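Local coordinates for protein proteasome accessory factor B/C (PafBC) (Paenarthrobacter aurescens, PDB 6SJ9) that probably acts as a transcriptional regulator of the bacterial DNA damage response, combining winged helix-turn-helix and WYL domains in one chain, at residues W183-W192 and D399-E407. Numbering follows the deposited sequence.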
ATOM      1  N   TRP A 183       7.793  24.512  10.353  1.00 36.91           N
ATOM      2  CA  TRP A 183       7.544  24.015  11.711  1.00 38.99           C
ATOM      3  C   TRP A 183       7.064  22.581  11.738  1.00 42.06           C
ATOM      4  O   TRP A 183       7.343  21.843  12.697  1.00 41.80           O
ATOM      5  CB  TRP A 183       6.506  24.847  12.431  1.00 37.74           C
ATOM      6  CG  TRP A 183       6.867  26.275  12.618  1.00 38.64           C
ATOM      7  CD1 TRP A 183       8.043  26.888  12.310  1.00 37.35           C
ATOM      8  CD2 TRP A 183       6.010  27.294  13.163  1.00 41.15           C
ATOM      9  NE1 TRP A 183       7.977  28.238  12.658  1.00 37.43           N
ATOM     10  CE2 TRP A 183       6.725  28.502  13.157  1.00 38.35           C
ATOM     11  CE3 TRP A 183       4.701  27.293  13.639  1.00 45.64           C
ATOM     12  CZ2 TRP A 183       6.178  29.704  13.637  1.00 39.67           C
ATOM     13  CZ3 TRP A 183       4.161  28.496  14.102  1.00 49.32           C
ATOM     14  CH2 TRP A 183       4.908  29.673  14.105  1.00 45.54           C
ATOM     15  N   GLY A 184       6.337  22.166  10.717  1.00 42.65           N
ATOM     16  CA  GLY A 184       5.833  20.813  10.734  1.00 44.89           C
ATOM     17  C   GLY A 184       5.145  20.436   9.447  1.00 42.23           C
ATOM     18  O   GLY A 184       4.758  21.288   8.643  1.00 46.78           O
ATOM     19  N   LEU A 185       5.079  19.136   9.240  1.00 36.45           N
ATOM     20  CA  LEU A 185       4.269  18.509   8.227  1.00 39.37           C
ATOM     21  C   LEU A 185       3.091  17.806   8.892  1.00 40.98           C
ATOM     22  O   LEU A 185       3.196  17.301  10.017  1.00 44.64           O
ATOM     23  CB  LEU A 185       5.084  17.505   7.438  1.00 41.03           C
ATOM     24  CG  LEU A 185       6.174  18.078   6.531  1.00 40.93           C
ATOM     25  CD1 LEU A 185       7.134  16.987   6.238  1.00 39.62           C
ATOM     26  CD2 LEU A 185       5.532  18.573   5.227  1.00 38.87           C
ATOM     27  N   GLY A 186       1.985  17.722   8.177  1.00 40.36           N
ATOM     28  CA  GLY A 186       0.793  17.170   8.787  1.00 44.27           C
ATOM     29  C   GLY A 186      -0.172  16.625   7.760  1.00 50.13           C
ATOM     30  O   GLY A 186      -0.172  17.031   6.591  1.00 53.88           O
ATOM     31  N   SER A 187      -0.977  15.668   8.201  1.00 47.42           N
ATOM     32  CA  SER A 187      -1.953  15.010   7.351  1.00 52.48           C
ATOM     33  C   SER A 187      -3.319  15.194   7.977  1.00 52.44           C
ATOM     34  O   SER A 187      -3.507  14.872   9.148  1.00 54.51           O
ATOM     35  CB  SER A 187      -1.646  13.517   7.234  1.00 55.34           C
ATOM     36  OG  SER A 187      -2.418  12.980   6.206  1.00 61.12           O
ATOM     37  N   ARG A 188      -4.225  15.812   7.259  1.00 56.19           N
ATOM     38  CA  ARG A 188      -5.630  15.764   7.643  1.00 65.51           C
ATOM     39  C   ARG A 188      -6.466  15.525   6.405  1.00 72.20           C
ATOM     40  O   ARG A 188      -6.244  16.159   5.369  1.00 71.26           O
ATOM     41  CB  ARG A 188      -6.107  16.964   8.447  1.00 67.48           C
ATOM     42  CG  ARG A 188      -5.823  16.738   9.915  1.00 67.90           C
ATOM     43  CD  ARG A 188      -5.409  18.003  10.597  1.00 70.14           C
ATOM     44  NE  ARG A 188      -5.115  17.840  12.025  1.00 72.67           N
ATOM     45  CZ  ARG A 188      -4.209  17.007  12.556  1.00 68.60           C
ATOM     46  NH1 ARG A 188      -3.474  16.188  11.784  1.00 65.20           N
ATOM     47  NH2 ARG A 188      -4.021  17.014  13.881  1.00 65.26           N
ATOM     48  N   PHE A 189      -7.445  14.619   6.544  1.00 76.49           N
ATOM     49  CA  PHE A 189      -8.342  14.222   5.458  1.00 76.66           C
ATOM     50  C   PHE A 189      -7.567  13.526   4.339  1.00 74.61           C
ATOM     51  O   PHE A 189      -7.927  13.623   3.161  1.00 75.63           O
ATOM     52  CB  PHE A 189      -9.080  15.446   4.910  1.00 79.00           C
ATOM     53  CG  PHE A 189      -9.474  16.434   5.978  1.00 85.50           C
ATOM     54  CD1 PHE A 189     -10.389  16.099   6.964  1.00 88.84           C
ATOM     55  CD2 PHE A 189      -8.905  17.705   6.010  1.00 89.09           C
ATOM     56  CE1 PHE A 189     -10.747  17.020   7.957  1.00 90.17           C
ATOM     57  CE2 PHE A 189      -9.248  18.634   6.999  1.00 90.79           C
ATOM     58  CZ  PHE A 189     -10.176  18.288   7.972  1.00 92.11           C
ATOM     59  N   GLY A 190      -6.522  12.775   4.709  1.00 72.23           N
ATOM     60  CA  GLY A 190      -5.662  12.116   3.749  1.00 71.14           C
ATOM     61  C   GLY A 190      -4.620  13.005   3.078  1.00 69.92           C
ATOM     62  O   GLY A 190      -3.689  12.473   2.467  1.00 65.73           O
ATOM     63  N   GLN A 191      -4.701  14.334   3.228  1.00 70.87           N
ATOM     64  CA  GLN A 191      -3.874  15.274   2.470  1.00 71.61           C
ATOM     65  C   GLN A 191      -2.813  15.932   3.349  1.00 62.51           C
ATOM     66  O   GLN A 191      -3.084  16.297   4.499  1.00 59.91           O
ATOM     67  CB  GLN A 191      -4.766  16.363   1.846  1.00 82.17           C
ATOM     68  CG  GLN A 191      -5.747  15.823   0.797  1.00 91.94           C
ATOM     69  CD  GLN A 191      -5.045  14.903  -0.208  1.00100.42           C
ATOM     70  OE1 GLN A 191      -5.118  13.668  -0.102  1.00103.61           O
ATOM     71  NE2 GLN A 191      -4.348  15.502  -1.182  1.00102.57           N
ATOM     72  N   TRP A 192      -1.628  16.156   2.773  1.00 57.28           N
ATOM     73  CA  TRP A 192      -0.478  16.608   3.537  1.00 52.11           C
ATOM     74  C   TRP A 192      -0.284  18.120   3.432  1.00 49.73           C
ATOM     75  O   TRP A 192      -0.468  18.728   2.373  1.00 52.84           O
ATOM     76  CB  TRP A 192       0.787  15.904   3.094  1.00 51.95           C
ATOM     77  CG  TRP A 192       0.948  14.520   3.652  1.00 50.48           C
ATOM     78  CD1 TRP A 192       0.504  13.336   3.092  1.00 52.79           C
ATOM     79  CD2 TRP A 192       1.555  14.171   4.890  1.00 47.27           C
ATOM     80  NE1 TRP A 192       0.857  12.272   3.898  1.00 50.71           N
ATOM     81  CE2 TRP A 192       1.483  12.753   5.015  1.00 46.69           C
ATOM     82  CE3 TRP A 192       2.139  14.910   5.922  1.00 48.26           C
ATOM     83  CZ2 TRP A 192       1.981  12.065   6.128  1.00 44.87           C
ATOM     84  CZ3 TRP A 192       2.645  14.219   7.038  1.00 46.99           C
ATOM     85  CH2 TRP A 192       2.559  12.799   7.124  1.00 46.37           C
ATOM     86  N   ASP A 399     -10.191   7.425   3.996  1.00102.46           N
ATOM     87  CA  ASP A 399      -9.369   8.637   3.985  1.00109.20           C
ATOM     88  C   ASP A 399      -9.463   9.449   5.273  1.00110.14           C
ATOM     89  O   ASP A 399      -8.697  10.403   5.444  1.00110.19           O
ATOM     90  CB  ASP A 399      -9.740   9.545   2.794  1.00116.37           C
ATOM     91  CG  ASP A 399     -11.209   9.933   2.777  1.00123.19           C
ATOM     92  OD1 ASP A 399     -11.649  10.650   3.701  1.00126.18           O
ATOM     93  OD2 ASP A 399     -11.933   9.506   1.855  1.00125.95           O
ATOM     94  N   ASP A 400     -10.405   9.129   6.150  1.00110.96           N
ATOM     95  CA  ASP A 400     -10.668   9.898   7.362  1.00106.87           C
ATOM     96  C   ASP A 400     -10.302   9.106   8.612  1.00 99.09           C
ATOM     97  O   ASP A 400     -11.035   9.118   9.599  1.00101.93           O
ATOM     98  CB  ASP A 400     -12.132  10.347   7.408  1.00111.58           C
ATOM     99  CG  ASP A 400     -13.134   9.204   7.125  1.00114.04           C
ATOM    100  OD1 ASP A 400     -12.750   8.015   7.171  1.00113.80           O
ATOM    101  OD2 ASP A 400     -14.330   9.504   6.884  1.00116.23           O
ATOM    102  N   LEU A 401      -9.211   8.345   8.563  1.00 90.82           N
ATOM    103  CA  LEU A 401      -8.808   7.520   9.698  1.00 83.64           C
ATOM    104  C   LEU A 401      -7.584   8.002  10.490  1.00 76.39           C
ATOM    105  O   LEU A 401      -7.572   7.850  11.712  1.00 72.76           O
ATOM    106  CB  LEU A 401      -8.573   6.088   9.184  1.00 81.33           C
ATOM    107  CG  LEU A 401      -8.838   4.835  10.026  1.00 78.26           C
ATOM    108  CD1 LEU A 401     -10.192   4.907  10.709  1.00 76.02           C
ATOM    109  CD2 LEU A 401      -8.714   3.541   9.195  1.00 75.27           C
ATOM    110  N   LEU A 402      -6.534   8.550   9.846  1.00 73.07           N
ATOM    111  CA  LEU A 402      -5.279   8.923  10.520  1.00 66.76           C
ATOM    112  C   LEU A 402      -4.993  10.421  10.488  1.00 65.50           C
ATOM    113  O   LEU A 402      -4.831  11.006   9.413  1.00 65.06           O
ATOM    114  CB  LEU A 402      -4.091   8.182   9.915  1.00 64.21           C
ATOM    115  CG  LEU A 402      -4.159   6.701  10.250  1.00 66.00           C
ATOM    116  CD1 LEU A 402      -2.871   6.039   9.962  1.00 61.93           C
ATOM    117  CD2 LEU A 402      -4.530   6.541  11.694  1.00 70.22           C
ATOM    118  N   ASP A 403      -4.819  11.017  11.662  1.00 64.57           N
ATOM    119  CA  ASP A 403      -4.259  12.364  11.751  1.00 67.70           C
ATOM    120  C   ASP A 403      -2.799  12.231  12.153  1.00 58.37           C
ATOM    121  O   ASP A 403      -2.498  11.775  13.262  1.00 53.36           O
ATOM    122  CB  ASP A 403      -4.967  13.252  12.783  1.00 74.11           C
ATOM    123  CG  ASP A 403      -6.388  13.614  12.399  1.00 80.61           C
ATOM    124  OD1 ASP A 403      -7.046  14.302  13.215  1.00 81.46           O
ATOM    125  OD2 ASP A 403      -6.851  13.203  11.308  1.00 85.18           O
ATOM    126  N   ILE A 404      -1.914  12.702  11.276  1.00 55.03           N
ATOM    127  CA  ILE A 404      -0.466  12.596  11.424  1.00 52.07           C
ATOM    128  C   ILE A 404       0.139  13.996  11.549  1.00 50.40           C
ATOM    129  O   ILE A 404      -0.211  14.897  10.765  1.00 48.16           O
ATOM    130  CB  ILE A 404       0.146  11.852  10.229  1.00 52.74           C
ATOM    131  CG1 ILE A 404      -0.484  10.459  10.175  1.00 53.76           C
ATOM    132  CG2 ILE A 404       1.655  11.729  10.428  1.00 52.82           C
ATOM    133  CD1 ILE A 404      -0.354   9.758   8.882  1.00 51.54           C
ATOM    134  N   GLN A 405       1.008  14.174  12.563  1.00 47.48           N
ATOM    135  CA  GLN A 405       1.873  15.343  12.741  1.00 47.44           C
ATOM    136  C   GLN A 405       3.338  14.877  12.672  1.00 43.74           C
ATOM    137  O   GLN A 405       3.741  13.933  13.368  1.00 39.97           O
ATOM    138  CB  GLN A 405       1.710  16.056  14.092  1.00 50.63           C
ATOM    139  CG  GLN A 405       0.418  16.790  14.316  1.00 62.01           C
ATOM    140  CD  GLN A 405      -0.771  15.835  14.408  1.00 66.67           C
ATOM    141  OE1 GLN A 405      -1.808  16.111  13.853  1.00 73.06           O
ATOM    142  NE2 GLN A 405      -0.618  14.713  15.122  1.00 66.53           N
ATOM    143  N   TRP A 406       4.143  15.601  11.923  1.00 39.21           N
ATOM    144  CA  TRP A 406       5.572  15.297  11.805  1.00 38.38           C
ATOM    145  C   TRP A 406       6.342  16.595  11.978  1.00 36.88           C
ATOM    146  O   TRP A 406       6.446  17.383  11.034  1.00 38.69           O
ATOM    147  CB  TRP A 406       5.864  14.668  10.469  1.00 38.47           C
ATOM    148  CG  TRP A 406       7.249  14.161  10.304  1.00 41.20           C
ATOM    149  CD1 TRP A 406       8.422  14.718  10.778  1.00 41.03           C
ATOM    150  CD2 TRP A 406       7.629  12.990   9.573  1.00 42.12           C
ATOM    151  NE1 TRP A 406       9.495  13.951  10.390  1.00 43.53           N
ATOM    152  CE2 TRP A 406       9.053  12.903   9.631  1.00 43.37           C
ATOM    153  CE3 TRP A 406       6.915  12.000   8.891  1.00 38.03           C
ATOM    154  CZ2 TRP A 406       9.761  11.863   9.046  1.00 40.31           C
ATOM    155  CZ3 TRP A 406       7.638  10.958   8.275  1.00 38.68           C
ATOM    156  CH2 TRP A 406       9.038  10.893   8.382  1.00 39.16           C
ATOM    157  N   GLU A 407       6.865  16.815  13.185  1.00 38.28           N
ATOM    158  CA  GLU A 407       7.753  17.942  13.489  1.00 39.78           C
ATOM    159  C   GLU A 407       9.212  17.496  13.429  1.00 38.11           C
ATOM    160  O   GLU A 407       9.515  16.340  13.126  1.00 42.72           O
ATOM    161  CB  GLU A 407       7.441  18.489  14.870  1.00 43.05           C
ATOM    162  CG  GLU A 407       6.039  18.912  15.071  1.00 56.84           C
ATOM    163  CD  GLU A 407       5.768  19.345  16.518  1.00 64.70           C
ATOM    164  OE1 GLU A 407       6.699  19.698  17.280  1.00 68.51           O
ATOM    165  OE2 GLU A 407       4.598  19.383  16.867  1.00 69.89           O
TER
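Leu185 and Trp406 form an antiparallel hydrogen-bonded pair where strand 404-407, from the PafC helix-turn-helix region, joins strand 175-188 of the first WYL domain. Leu185 N reaches Trp406 O at 2.9 Å, nearly straight at 172°. Trp406 N returns a bond to Leu185 O at 2.7 Å. Ser187 N bonds Ile404 O at 2.8 Å, but the return bond from Ile404 N to Ser187 O is weak.

The tight part is the largely apolar face carrying Leu185, Ser187, Ile404 and Trp406. Ser187 contributes its CB, which sits over the centre of one Trp192 ring face and meets Ile404 CB at 3.9 Å. Trp192 CH2 touches Ile404 CG2 at 3.6 Å. Phe150 meets the rings of both Trp192 and Trp406 edge-to-face.

Near the end of strand 175-188, Arg188 bends at chi2 (143°) and crosses Asp403 at about a right angle. Its NH1 bonds Ser187 O at 2.9 Å, from above the carbonyl plane. Asp403 OD1 lies over the guanidinium face, near its charge but with no N-H pointing at it. Arg188 NH2 forms a salt bridge with Asp237.

The loose end is the type I' beta turn from Arg188 to Gln191, where Gly190 lies beside exposed, poorly ordered Asp399. No hydrogen bond joins Gly190 to Asp399.

Backbone pairing and apolar packing thus join the two domains into one sheet, while Asp237 and Asp403 probably balance the arginine charge.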